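Local atomic coordinates of TetR/AcrR family transcriptional regulator (Bradyrhizobium diazoefficiens, PDB entry 6G8G), a protein that probably acts as a TetR-type transcriptional repressor that binds DNA and responds to flavonoids such as genistein, which is bound in this structure. Residues A[28-33]-A[45-50]; A[72-77]-A[131-136]; A[102-107]-A[174-179]; A[142-147]-A[163-168]. All coordinates share one frame; numbering follows the deposited sequence.

Contact 1. Residues A[28-33]-A[45-50]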
loop_
_atom_site.group_PDB
_atom_site.type_symbol
_atom_site.label_atom_id
_atom_site.label_comp_id
_atom_site.label_asym_id
_atom_site.label_seq_id
_atom_site.Cartn_x
_atom_site.Cartn_y
_atom_site.Cartn_z
ATOM N N ARG A 28 7.797 26.451 -4.318
ATOM C CA ARG A 28 8.322 26.006 -3.025
ATOM C C ARG A 28 7.460 26.520 -1.882
ATOM O O ARG A 28 7.268 25.845 -0.883
ATOM C CB ARG A 28 9.777 26.436 -2.813
ATOM C CG ARG A 28 10.769 25.690 -3.671
ATOM C CD ARG A 28 12.195 26.118 -3.276
ATOM N NE ARG A 28 12.571 27.485 -3.678
ATOM C CZ ARG A 28 12.910 27.849 -4.920
ATOM N NH1 ARG A 28 13.249 29.110 -5.174
ATOM N NH2 ARG A 28 12.883 26.973 -5.927
ATOM N N ALA A 29 6.913 27.710 -2.027
ATOM C CA ALA A 29 6.073 28.256 -0.968
ATOM C C ALA A 29 4.756 27.477 -0.827
ATOM O O ALA A 29 4.232 27.302 0.283
ATOM C CB ALA A 29 5.790 29.719 -1.230
ATOM N N ALA A 30 4.228 27.036 -1.958
ATOM C CA ALA A 30 2.976 26.322 -1.976
ATOM C C ALA A 30 3.186 24.955 -1.422
ATOM O O ALA A 30 2.356 24.441 -0.693
ATOM C CB ALA A 30 2.438 26.237 -3.388
ATOM N N TRP A 31 4.303 24.352 -1.770
ATOM C CA TRP A 31 4.618 23.028 -1.245
ATOM C C TRP A 31 4.621 23.099 0.286
ATOM O O TRP A 31 3.948 22.322 0.954
ATOM C CB TRP A 31 5.965 22.580 -1.824
ATOM C CG TRP A 31 6.487 21.308 -1.395
ATOM C CD1 TRP A 31 7.711 21.047 -0.807
ATOM C CD2 TRP A 31 5.842 20.076 -1.549
ATOM N NE1 TRP A 31 7.847 19.704 -0.581
ATOM C CE2 TRP A 31 6.711 19.081 -1.024
ATOM C CE3 TRP A 31 4.595 19.699 -2.072
ATOM C CZ2 TRP A 31 6.372 17.743 -1.011
ATOM C CZ3 TRP A 31 4.258 18.379 -2.055
ATOM C CH2 TRP A 31 5.145 17.405 -1.528
ATOM N N GLN A 32 5.340 24.079 0.823
ATOM C CA GLN A 32 5.434 24.268 2.251
ATOM C C GLN A 32 4.046 24.338 2.894
ATOM O O GLN A 32 3.775 23.661 3.884
ATOM C CB GLN A 32 6.198 25.544 2.539
ATOM C CG GLN A 32 6.427 25.835 4.017
ATOM C CD GLN A 32 7.262 24.818 4.766
ATOM O OE1 GLN A 32 8.469 24.999 4.913
ATOM N NE2 GLN A 32 6.617 23.773 5.315
ATOM N N LEU A 33 3.163 25.152 2.351
ATOM C CA LEU A 33 1.849 25.292 2.948
ATOM C C LEU A 33 0.983 24.045 2.821
ATOM O O LEU A 33 0.250 23.686 3.742
ATOM C CB LEU A 33 1.107 26.488 2.344
ATOM C CG LEU A 33 1.649 27.852 2.788
ATOM C CD1 LEU A 33 1.079 28.981 1.952
ATOM C CD2 LEU A 33 1.312 28.087 4.253
ATOM N N ASP A 45 -4.433 33.182 -1.564
ATOM C CA ASP A 45 -4.041 34.369 -0.851
ATOM C C ASP A 45 -2.798 34.153 0.016
ATOM O O ASP A 45 -1.852 34.937 -0.032
ATOM C CB ASP A 45 -5.220 34.875 -0.003
ATOM C CG ASP A 45 -5.009 36.290 0.487
ATOM O OD1 ASP A 45 -5.120 37.221 -0.334
ATOM O OD2 ASP A 45 -4.703 36.456 1.683
ATOM N N ALA A 46 -2.827 33.095 0.826
ATOM C CA ALA A 46 -1.699 32.743 1.694
ATOM C C ALA A 46 -0.428 32.449 0.890
ATOM O O ALA A 46 0.677 32.778 1.315
ATOM C CB ALA A 46 -2.061 31.530 2.530
ATOM N N ILE A 47 -0.605 31.811 -0.265
ATOM C CA ILE A 47 0.509 31.407 -1.120
ATOM C C ILE A 47 1.200 32.635 -1.674
ATOM O O ILE A 47 2.439 32.729 -1.682
ATOM C CB ILE A 47 0.030 30.498 -2.282
ATOM C CG1 ILE A 47 -0.328 29.110 -1.742
ATOM C CG2 ILE A 47 1.104 30.375 -3.348
ATOM C CD1 ILE A 47 -1.124 28.240 -2.681
ATOM N N ALA A 48 0.391 33.585 -2.131
ATOM C CA ALA A 48 0.938 34.818 -2.637
ATOM C C ALA A 48 1.769 35.515 -1.568
ATOM O O ALA A 48 2.902 35.943 -1.844
ATOM C CB ALA A 48 -0.169 35.718 -3.127
ATOM N N LYS A 49 1.227 35.609 -0.357
ATOM C CA LYS A 49 1.938 36.305 0.715
ATOM C C LYS A 49 3.245 35.600 1.021
ATOM O O LYS A 49 4.283 36.238 1.102
ATOM C CB LYS A 49 1.093 36.418 1.990
ATOM C CG LYS A 49 -0.131 37.317 1.846
ATOM C CD LYS A 49 -0.916 37.423 3.191
ATOM C CE LYS A 49 -0.282 38.529 3.963
ATOM N NZ LYS A 49 -1.137 39.058 5.038
ATOM N N ALA A 50 3.196 34.283 1.158
ATOM C CA ALA A 50 4.383 33.532 1.524
ATOM C C ALA A 50 5.449 33.608 0.434
ATOM O O ALA A 50 6.631 33.582 0.730
ATOM C CB ALA A 50 4.024 32.099 1.820
#
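The best-held polar atom is A46 O, and one backbone bond grips it: A50 N donates to A46 O at 2.9 Å along helix 44-51. L33 CD1 lies 3.9 Å from A46 O, a plain van der Waals contact. L33 and I47 carry the contact with almost equal shares; L33 makes three of the five side-chain pairs. L33 CG stands anti to the carbonyl carbon (chi1 -72°), and an extended chi2 sends CD1 across to the other helix. There L33 CD1 meets I47 CG1 at 4.0 Å, and the methyls of A46 and A50 also touch it. I47 answers with its tip, I47 CD1 reaching A30 CB at 4.1 Å. A29 and A50 face each other methyl to methyl, CB to CB 4.3 Å. The segment axes approach to 8.9 Å and cross at 126°, and alanine methyls fill much of the interface. Helix 23-37 packs against the helix-turn-helix, here most likely helices 44-51 and 55-61, as in the TetR family. I47 also packs on L68 of helix 65-82. The side-chain contact is wholly apolar, so the helices are held by van der Waals contact of L33 and I47 with alanine methyls and by no directional bond.

Contact 2. Residues A[72-77]-A[131-136]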
loop_
_atom_site.group_PDB
_atom_site.type_symbol
_atom_site.label_atom_id
_atom_site.label_comp_id
_atom_site.label_asym_id
_atom_site.label_seq_id
_atom_site.Cartn_x
_atom_site.Cartn_y
_atom_site.Cartn_z
ATOM N N LEU A 72 3.270 20.790 -9.192
ATOM C CA LEU A 72 4.098 20.197 -8.156
ATOM C C LEU A 72 4.180 18.713 -8.349
ATOM O O LEU A 72 5.262 18.130 -8.304
ATOM C CB LEU A 72 3.509 20.439 -6.802
ATOM C CG LEU A 72 3.937 21.803 -6.225
ATOM C CD1 LEU A 72 3.028 22.330 -5.125
ATOM C CD2 LEU A 72 5.371 21.709 -5.708
ATOM N N ILE A 73 3.016 18.110 -8.589
ATOM C CA ILE A 73 2.958 16.694 -8.877
ATOM C C ILE A 73 3.798 16.295 -10.066
ATOM O O ILE A 73 4.625 15.404 -9.955
ATOM C CB ILE A 73 1.534 16.240 -9.147
ATOM C CG1 ILE A 73 0.771 16.200 -7.846
ATOM C CG2 ILE A 73 1.503 14.852 -9.758
ATOM C CD1 ILE A 73 -0.719 16.060 -8.041
ATOM N N VAL A 74 3.584 16.924 -11.207
ATOM C CA VAL A 74 4.330 16.527 -12.380
ATOM C C VAL A 74 5.822 16.676 -12.152
ATOM O O VAL A 74 6.601 15.855 -12.592
ATOM C CB VAL A 74 3.874 17.353 -13.580
ATOM C CG1 VAL A 74 4.802 17.216 -14.774
ATOM C CG2 VAL A 74 2.445 16.974 -13.944
ATOM N N ALA A 75 6.219 17.719 -11.444
ATOM C CA ALA A 75 7.633 17.978 -11.212
ATOM C C ALA A 75 8.259 16.902 -10.335
ATOM O O ALA A 75 9.330 16.388 -10.650
ATOM C CB ALA A 75 7.814 19.350 -10.575
ATOM N N GLU A 76 7.607 16.566 -9.239
ATOM C CA GLU A 76 8.156 15.547 -8.352
ATOM C C GLU A 76 8.141 14.155 -8.934
ATOM O O GLU A 76 9.105 13.408 -8.784
ATOM C CB GLU A 76 7.451 15.537 -7.014
ATOM C CG GLU A 76 8.122 16.457 -5.979
ATOM C CD GLU A 76 9.482 15.931 -5.437
ATOM O OE1 GLU A 76 10.357 16.768 -5.127
ATOM O OE2 GLU A 76 9.686 14.687 -5.287
ATOM N N CYS A 77 7.094 13.822 -9.657
ATOM C CA CYS A 77 7.084 12.557 -10.355
ATOM C C CYS A 77 8.143 12.458 -11.451
ATOM O O CYS A 77 8.766 11.410 -11.548
ATOM C CB CYS A 77 5.697 12.246 -10.892
ATOM S SG CYS A 77 4.494 11.907 -9.583
ATOM N N ALA A 131 -5.653 13.174 -8.109
ATOM C CA ALA A 131 -5.246 11.887 -7.574
ATOM C C ALA A 131 -4.839 10.986 -8.741
ATOM O O ALA A 131 -3.844 10.280 -8.692
ATOM C CB ALA A 131 -6.384 11.301 -6.786
ATOM N N ARG A 132 -5.589 11.032 -9.826
ATOM C CA ARG A 132 -5.225 10.203 -10.976
ATOM C C ARG A 132 -4.000 10.715 -11.677
ATOM O O ARG A 132 -3.190 9.955 -12.190
ATOM C CB ARG A 132 -6.357 10.110 -11.968
ATOM C CG ARG A 132 -6.081 9.107 -13.065
ATOM C CD ARG A 132 -7.369 8.528 -13.601
ATOM N NE ARG A 132 -7.951 7.461 -12.786
ATOM C CZ ARG A 132 -7.417 6.248 -12.644
ATOM N NH1 ARG A 132 -6.253 5.929 -13.228
ATOM N NH2 ARG A 132 -8.040 5.350 -11.889
ATOM N N LEU A 133 -3.850 12.021 -11.695
ATOM C CA LEU A 133 -2.661 12.604 -12.286
ATOM C C LEU A 133 -1.401 12.084 -11.567
ATOM O O LEU A 133 -0.399 11.783 -12.196
ATOM C CB LEU A 133 -2.716 14.133 -12.214
ATOM C CG LEU A 133 -1.457 14.810 -12.763
ATOM C CD1 LEU A 133 -1.260 14.496 -14.226
ATOM C CD2 LEU A 133 -1.503 16.301 -12.542
ATOM N N PHE A 134 -1.463 12.029 -10.247
ATOM C CA PHE A 134 -0.356 11.514 -9.489
ATOM C C PHE A 134 -0.113 10.047 -9.825
ATOM O O PHE A 134 1.012 9.642 -10.140
ATOM C CB PHE A 134 -0.590 11.669 -7.983
ATOM C CG PHE A 134 0.373 10.863 -7.171
ATOM C CD1 PHE A 134 1.674 11.309 -6.977
ATOM C CD2 PHE A 134 0.015 9.637 -6.686
ATOM C CE1 PHE A 134 2.572 10.567 -6.264
ATOM C CE2 PHE A 134 0.911 8.894 -5.954
ATOM C CZ PHE A 134 2.185 9.359 -5.747
ATOM N N TYR A 135 -1.173 9.250 -9.779
ATOM C CA TYR A 135 -1.049 7.835 -10.094
ATOM C C TYR A 135 -0.400 7.594 -11.460
ATOM O O TYR A 135 0.518 6.788 -11.559
ATOM C CB TYR A 135 -2.395 7.126 -10.030
ATOM C CG TYR A 135 -2.269 5.667 -10.386
ATOM C CD1 TYR A 135 -1.716 4.756 -9.498
ATOM C CD2 TYR A 135 -2.638 5.220 -11.638
ATOM C CE1 TYR A 135 -1.564 3.431 -9.841
ATOM C CE2 TYR A 135 -2.484 3.904 -12.015
ATOM C CZ TYR A 135 -1.949 3.010 -11.115
ATOM O OH TYR A 135 -1.812 1.708 -11.555
ATOM N N GLU A 136 -0.853 8.302 -12.490
ATOM C CA GLU A 136 -0.370 8.069 -13.864
ATOM C C GLU A 136 1.015 8.616 -14.113
ATOM O O GLU A 136 1.743 8.107 -14.963
ATOM C CB GLU A 136 -1.343 8.621 -14.908
ATOM C CG GLU A 136 -2.722 7.965 -14.814
ATOM C CD GLU A 136 -3.610 8.126 -16.044
ATOM O OE1 GLU A 136 -3.403 9.111 -16.799
ATOM O OE2 GLU A 136 -4.514 7.259 -16.228
#
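Two near-parallel helices meet here, with their axes 13° apart and 9.6 Å from each other. The I73 side chain starts toward the partner helix. Its CG2, anti to the backbone N, is the branch that touches. I73 CG2 comes down on the backbone of F134, 3.8 Å from F134 CA, and also meets L133 CG at 4.2 Å. L133 points back toward 72-77. L133 CD2 meets V74 CG2, also at 4.2 Å. F134 turns its ring along the other flank. With CG anti to the backbone N (chi1 166°), the ring lies beside C77. C77 SG approaches obliquely: it is 3.9 Å from F134 CD1 and 4.8 Å from the F134 ring centre, 55° off the ring normal. This is a cysteine sulfur-aromatic contact. The side chain of F134 lies about 8 Å from bound genistein. Helix 65-82 leads from the DNA-binding domain into the ligand-binding domain, as in other TetR regulators. F116 of helix 114-121 packs on I73, and I120 of the same helix packs on F134. L185 of the second subunit also reaches F134, while L72 leans on helix 23-37.

Contact 3. Residues A[102-107]-A[174-179]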
loop_
_atom_site.group_PDB
_atom_site.type_symbol
_atom_site.label_atom_id
_atom_site.label_comp_id
_atom_site.label_asym_id
_atom_site.label_seq_id
_atom_site.Cartn_x
_atom_site.Cartn_y
_atom_site.Cartn_z
ATOM N N ARG A 102 16.140 -2.709 -7.138
ATOM C CA ARG A 102 16.838 -2.028 -6.056
ATOM C C ARG A 102 16.490 -0.558 -6.037
ATOM O O ARG A 102 16.244 -0.011 -4.997
ATOM C CB ARG A 102 18.345 -2.234 -6.166
ATOM C CG ARG A 102 19.112 -1.866 -4.901
ATOM C CD ARG A 102 20.621 -2.129 -5.019
ATOM N NE ARG A 102 20.993 -3.552 -5.212
ATOM C CZ ARG A 102 21.293 -4.131 -6.379
ATOM N NH1 ARG A 102 21.279 -3.454 -7.526
ATOM N NH2 ARG A 102 21.608 -5.414 -6.410
ATOM N N GLN A 103 16.433 0.091 -7.192
ATOM C CA GLN A 103 16.169 1.540 -7.198
ATOM C C GLN A 103 14.730 1.793 -6.825
ATOM O O GLN A 103 14.432 2.747 -6.134
ATOM C CB GLN A 103 16.514 2.186 -8.544
ATOM C CG GLN A 103 18.002 2.131 -8.961
ATOM C CD GLN A 103 18.985 2.319 -7.819
ATOM O OE1 GLN A 103 19.850 1.452 -7.577
ATOM N NE2 GLN A 103 18.855 3.426 -7.093
ATOM N N TYR A 104 13.842 0.898 -7.242
ATOM C CA TYR A 104 12.407 0.991 -6.918
ATOM C C TYR A 104 12.150 0.951 -5.423
ATOM O O TYR A 104 11.422 1.773 -4.890
ATOM C CB TYR A 104 11.695 -0.176 -7.564
ATOM C CG TYR A 104 10.236 -0.237 -7.349
ATOM C CD1 TYR A 104 9.424 0.814 -7.722
ATOM C CD2 TYR A 104 9.658 -1.343 -6.811
ATOM C CE1 TYR A 104 8.056 0.759 -7.550
ATOM C CE2 TYR A 104 8.286 -1.420 -6.616
ATOM C CZ TYR A 104 7.484 -0.376 -7.002
ATOM O OH TYR A 104 6.134 -0.434 -6.765
ATOM N N LEU A 105 12.788 0.030 -4.728
ATOM C CA LEU A 105 12.604 -0.038 -3.304
ATOM C C LEU A 105 13.221 1.129 -2.582
ATOM O O LEU A 105 12.744 1.480 -1.512
ATOM C CB LEU A 105 13.175 -1.333 -2.733
ATOM C CG LEU A 105 12.460 -2.576 -3.229
ATOM C CD1 LEU A 105 13.035 -3.788 -2.540
ATOM C CD2 LEU A 105 10.959 -2.535 -3.000
ATOM N N HIS A 106 14.291 1.709 -3.112
ATOM C CA HIS A 106 14.890 2.864 -2.469
ATOM C C HIS A 106 13.819 3.923 -2.174
ATOM O O HIS A 106 13.762 4.527 -1.087
ATOM C CB HIS A 106 15.953 3.435 -3.443
ATOM C CG HIS A 106 16.603 4.708 -2.997
ATOM N ND1 HIS A 106 17.591 4.763 -2.035
ATOM C CD2 HIS A 106 16.405 5.984 -3.413
ATOM C CE1 HIS A 106 17.958 6.027 -1.865
ATOM N NE2 HIS A 106 17.252 6.785 -2.689
ATOM N N THR A 107 12.964 4.146 -3.155
ATOM C CA THR A 107 11.894 5.108 -2.987
ATOM C C THR A 107 11.055 4.852 -1.774
ATOM O O THR A 107 10.634 5.758 -1.089
ATOM C CB THR A 107 10.915 4.975 -4.166
ATOM O OG1 THR A 107 11.530 5.531 -5.319
ATOM C CG2 THR A 107 9.569 5.661 -3.892
ATOM N N LEU A 174 5.558 -8.326 -6.489
ATOM C CA LEU A 174 6.345 -9.332 -5.806
ATOM C C LEU A 174 7.466 -8.741 -4.976
ATOM O O LEU A 174 7.663 -9.104 -3.837
ATOM C CB LEU A 174 6.943 -10.308 -6.786
ATOM C CG LEU A 174 5.877 -11.200 -7.387
ATOM C CD1 LEU A 174 6.416 -11.914 -8.604
ATOM C CD2 LEU A 174 5.386 -12.202 -6.346
ATOM N N VAL A 175 8.187 -7.815 -5.560
ATOM C CA VAL A 175 9.390 -7.261 -4.982
ATOM C C VAL A 175 9.018 -6.342 -3.841
ATOM O O VAL A 175 9.694 -6.262 -2.822
ATOM C CB VAL A 175 10.141 -6.525 -6.097
ATOM C CG1 VAL A 175 10.752 -5.233 -5.614
ATOM C CG2 VAL A 175 11.203 -7.429 -6.663
ATOM N N ARG A 176 7.940 -5.613 -4.053
ATOM C CA ARG A 176 7.436 -4.660 -3.071
ATOM C C ARG A 176 6.843 -5.422 -1.911
ATOM O O ARG A 176 7.026 -5.073 -0.776
ATOM C CB ARG A 176 6.348 -3.829 -3.770
ATOM C CG ARG A 176 5.716 -2.744 -2.963
ATOM C CD ARG A 176 4.866 -1.878 -3.856
ATOM N NE ARG A 176 3.652 -2.556 -4.267
ATOM C CZ ARG A 176 3.262 -2.745 -5.520
ATOM N NH1 ARG A 176 3.990 -2.323 -6.531
ATOM N NH2 ARG A 176 2.126 -3.356 -5.764
ATOM N N GLY A 177 6.102 -6.466 -2.240
ATOM C CA GLY A 177 5.389 -7.280 -1.289
ATOM C C GLY A 177 4.672 -6.487 -0.237
ATOM O O GLY A 177 3.744 -5.743 -0.503
ATOM N N GLU A 178 5.202 -6.627 0.953
ATOM C CA GLU A 178 4.580 -6.225 2.171
ATOM C C GLU A 178 5.266 -4.976 2.734
ATOM O O GLU A 178 4.871 -4.475 3.780
ATOM C CB GLU A 178 4.871 -7.340 3.142
ATOM C CG GLU A 178 3.722 -7.881 3.916
ATOM C CD GLU A 178 4.238 -8.773 5.047
ATOM O OE1 GLU A 178 5.478 -9.055 5.132
ATOM O OE2 GLU A 178 3.370 -9.174 5.856
ATOM N N LEU A 179 6.360 -4.527 2.107
ATOM C CA LEU A 179 7.229 -3.579 2.751
ATOM C C LEU A 179 6.570 -2.254 2.919
ATOM O O LEU A 179 6.781 -1.610 3.923
ATOM C CB LEU A 179 8.567 -3.420 2.030
ATOM C CG LEU A 179 9.301 -4.748 1.844
ATOM C CD1 LEU A 179 10.276 -4.634 0.689
ATOM C CD2 LEU A 179 10.054 -5.139 3.122
#
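R176 NH1 donates to Y104 OH at 2.9 Å, with an N-H...O angle of 151°. The hydroxyl lies at the edge of the guanidinium, close to its plane. Ring and guanidinium planes stand 71° apart, so the two groups meet tip to tip and do not stack. The R176 chain leaves the helix extended and bends at chi3 (72°), which turns the guanidinium to the tyrosine. Beside this bond lies an apolar patch. L105 CD2 packs on V175 CG1 at 3.8 Å and on R176 CA at 4.1 Å. V175 CG1 also sits at the edge of the tyrosine ring, 4.2 Å from Y104 CD2. Past R176, helix 164-176 ends in a type II' beta turn from R176 to L179, with G177 at positive phi and L179 N bonded to R176 O at 3.0 Å. The turn brings L179 CD1 to 4.3 Å from L105 CD2. It also leads into P180 and L181, which line the genistein pocket with F108. The R176 side chain is itself about 4 Å from genistein. An alanine here would remove the donor to Y104 OH and would probably leave the tyrosine less firmly placed beside the genistein site. Further out, F108 meets the Y104 ring edge-to-face and I199 of helix 192-210 backs L105. R176 NH2 makes a weak hydrogen bond to G177 O of the second subunit.

Contact 4. Residues A[142-147]-A[163-168]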
loop_
_atom_site.group_PDB
_atom_site.type_symbol
_atom_site.label_atom_id
_atom_site.label_comp_id
_atom_site.label_asym_id
_atom_site.label_seq_id
_atom_site.Cartn_x
_atom_site.Cartn_y
_atom_site.Cartn_z
ATOM N N THR A 142 6.198 4.105 -13.656
ATOM C CA THR A 142 7.147 3.067 -13.331
ATOM C C THR A 142 6.777 1.748 -13.993
ATOM O O THR A 142 7.615 1.058 -14.571
ATOM C CB THR A 142 7.214 2.852 -11.817
ATOM O OG1 THR A 142 7.671 4.053 -11.200
ATOM C CG2 THR A 142 8.178 1.741 -11.481
ATOM N N ILE A 143 5.513 1.384 -13.912
ATOM C CA ILE A 143 5.084 0.173 -14.593
ATOM C C ILE A 143 5.399 0.221 -16.101
ATOM O O ILE A 143 5.943 -0.728 -16.641
ATOM C CB ILE A 143 3.583 -0.056 -14.379
ATOM C CG1 ILE A 143 3.301 -0.450 -12.932
ATOM C CG2 ILE A 143 3.041 -1.127 -15.317
ATOM C CD1 ILE A 143 1.816 -0.447 -12.579
ATOM N N ARG A 144 5.063 1.323 -16.757
ATOM C CA ARG A 144 5.299 1.464 -18.188
ATOM C C ARG A 144 6.756 1.339 -18.573
ATOM O O ARG A 144 7.064 0.689 -19.557
ATOM C CB ARG A 144 4.765 2.786 -18.681
ATOM C CG ARG A 144 3.250 2.824 -18.720
ATOM C CD ARG A 144 2.616 4.140 -19.104
ATOM N NE ARG A 144 3.329 5.406 -18.837
ATOM C CZ ARG A 144 2.961 6.389 -18.002
ATOM N NH1 ARG A 144 1.854 6.316 -17.230
ATOM N NH2 ARG A 144 3.733 7.476 -17.931
ATOM N N ARG A 145 7.659 1.936 -17.802
ATOM C CA ARG A 145 9.089 1.819 -18.101
ATOM C C ARG A 145 9.538 0.403 -18.052
ATOM O O ARG A 145 10.312 -0.044 -18.884
ATOM C CB ARG A 145 9.939 2.610 -17.126
ATOM C CG ARG A 145 10.088 4.048 -17.548
ATOM C CD ARG A 145 10.475 4.900 -16.375
ATOM N NE ARG A 145 11.755 4.560 -15.777
ATOM C CZ ARG A 145 12.895 5.199 -16.022
ATOM N NH1 ARG A 145 12.970 6.147 -16.942
ATOM N NH2 ARG A 145 13.977 4.835 -15.356
ATOM N N LEU A 146 9.103 -0.306 -17.025
ATOM C CA LEU A 146 9.538 -1.671 -16.858
ATOM C C LEU A 146 8.938 -2.491 -17.966
ATOM O O LEU A 146 9.573 -3.377 -18.502
ATOM C CB LEU A 146 9.113 -2.193 -15.499
ATOM C CG LEU A 146 9.519 -3.634 -15.238
ATOM C CD1 LEU A 146 11.002 -3.823 -15.412
ATOM C CD2 LEU A 146 9.103 -4.049 -13.842
ATOM N N ALA A 147 7.689 -2.196 -18.291
ATOM C CA ALA A 147 6.989 -2.956 -19.302
ATOM C C ALA A 147 7.748 -2.862 -20.605
ATOM O O ALA A 147 7.908 -3.858 -21.295
ATOM C CB ALA A 147 5.564 -2.462 -19.453
ATOM N N ASP A 163 0.950 -10.107 -21.538
ATOM C CA ASP A 163 0.876 -8.623 -21.483
ATOM C C ASP A 163 2.002 -8.018 -20.636
ATOM O O ASP A 163 2.179 -8.378 -19.468
ATOM C CB ASP A 163 -0.502 -8.151 -20.960
ATOM C CG ASP A 163 -0.563 -6.634 -20.684
ATOM O OD1 ASP A 163 0.034 -5.834 -21.448
ATOM O OD2 ASP A 163 -1.244 -6.240 -19.713
ATOM N N PRO A 164 2.769 -7.106 -21.220
ATOM C CA PRO A 164 3.930 -6.542 -20.545
ATOM C C PRO A 164 3.615 -5.664 -19.332
ATOM O O PRO A 164 4.362 -5.683 -18.357
ATOM C CB PRO A 164 4.603 -5.720 -21.640
ATOM C CG PRO A 164 3.542 -5.477 -22.654
ATOM C CD PRO A 164 2.724 -6.718 -22.630
HETATM N N MSE A 165 2.500 -4.955 -19.354
HETATM C CA MSE A 165 2.111 -4.165 -18.181
HETATM C C MSE A 165 1.687 -5.063 -17.042
HETATM O O MSE A 165 2.074 -4.851 -15.904
HETATM C CB MSE A 165 1.030 -3.181 -18.580
HETATM C CG MSE A 165 1.733 -2.092 -19.371
HETATM SE SE MSE A 165 0.618 -0.471 -19.482
HETATM C CE MSE A 165 0.428 0.050 -17.605
ATOM N N GLU A 166 0.889 -6.072 -17.348
ATOM C CA GLU A 166 0.507 -7.030 -16.368
ATOM C C GLU A 166 1.767 -7.604 -15.750
ATOM O O GLU A 166 1.871 -7.704 -14.543
ATOM C CB GLU A 166 -0.375 -8.108 -17.018
ATOM C CG GLU A 166 -0.901 -9.195 -16.074
ATOM C CD GLU A 166 -1.982 -10.080 -16.686
ATOM O OE1 GLU A 166 -1.694 -10.818 -17.674
ATOM O OE2 GLU A 166 -3.129 -10.006 -16.171
ATOM N N ALA A 167 2.733 -7.973 -16.577
ATOM C CA ALA A 167 3.940 -8.628 -16.057
ATOM C C ALA A 167 4.770 -7.671 -15.248
ATOM O O ALA A 167 5.335 -8.038 -14.236
ATOM C CB ALA A 167 4.768 -9.200 -17.175
ATOM N N ALA A 168 4.844 -6.436 -15.689
ATOM C CA ALA A 168 5.593 -5.441 -14.947
ATOM C C ALA A 168 4.966 -5.277 -13.580
ATOM O O ALA A 168 5.648 -5.241 -12.562
ATOM C CB ALA A 168 5.599 -4.120 -15.696
#
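Helices 139-155 and 164-176 cross here at 112°, with their axes 8.2 Å apart. They belong to the C-terminal, AefR-like domain, which in TetR-family proteins holds the ligand and the dimer interface. The fit depends on the conformations of a few side chains. M165, present as selenomethionine, starts with CG anti to the carbonyl carbon and runs extended through chi2. It then bends at chi3 (62°), and this carries its CE back to the partner helix. There M165 CE meets I143 CG2 at 3.7 Å, the two chains crossing at about a right angle. I143 CG2 stands anti to the backbone N. R144 lies alongside M165, pointing the same way, and gives only its aliphatic part: R144 CG is 4.1 Å from M165 CE. The R144 chain also bends at chi3, and R144 NH1 bonds to E136 O. With CG anti to the backbone N (chi1 179°), L146 lays CB, CG and CD2 against A168 CB, each about 4.0 Å away. The alanines set the spacing. A168 CB nestles against the backbone, 3.5 Å from I143 O. A147 CB sits at 3.6 Å from P164 O and at 3.8 Å from M165 CG. D163 is the N-cap of helix 164-176, and its carboxylate accepts weak bonds from M165 N and E166 N. E178 of the second subunit also packs on I143. Across the contact no hydrogen bond forms. I143 O accepts from A147 N and P164 O from A168 N, so the carbonyls that A168 and A147 press on are used within their own helices.

In the fold
The contacts lie along an all-helical chain. Contact 1 comes first, in the DNA-binding part. Contact 2 follows, its centre 19 Å away, and the two touch where W31 packs on L72. Helix 65-82 carries one segment of contact 2 and packs against both helices of contact 1. Contacts 3 and 4 lie in the C-terminal ligand-binding domain, across the chain's centre from contact 1. Their centres are 15 Å apart, both use helix 164-176, and Y104 packs on T142. Contact 4 falls between the two segments of contact 3 in sequence. Contacts 2 and 4 join through E136 and R144. Contacts 2, 3 and 4 touch the second subunit. Ligand binding could be relayed along helix 65-82, as in TetR relatives.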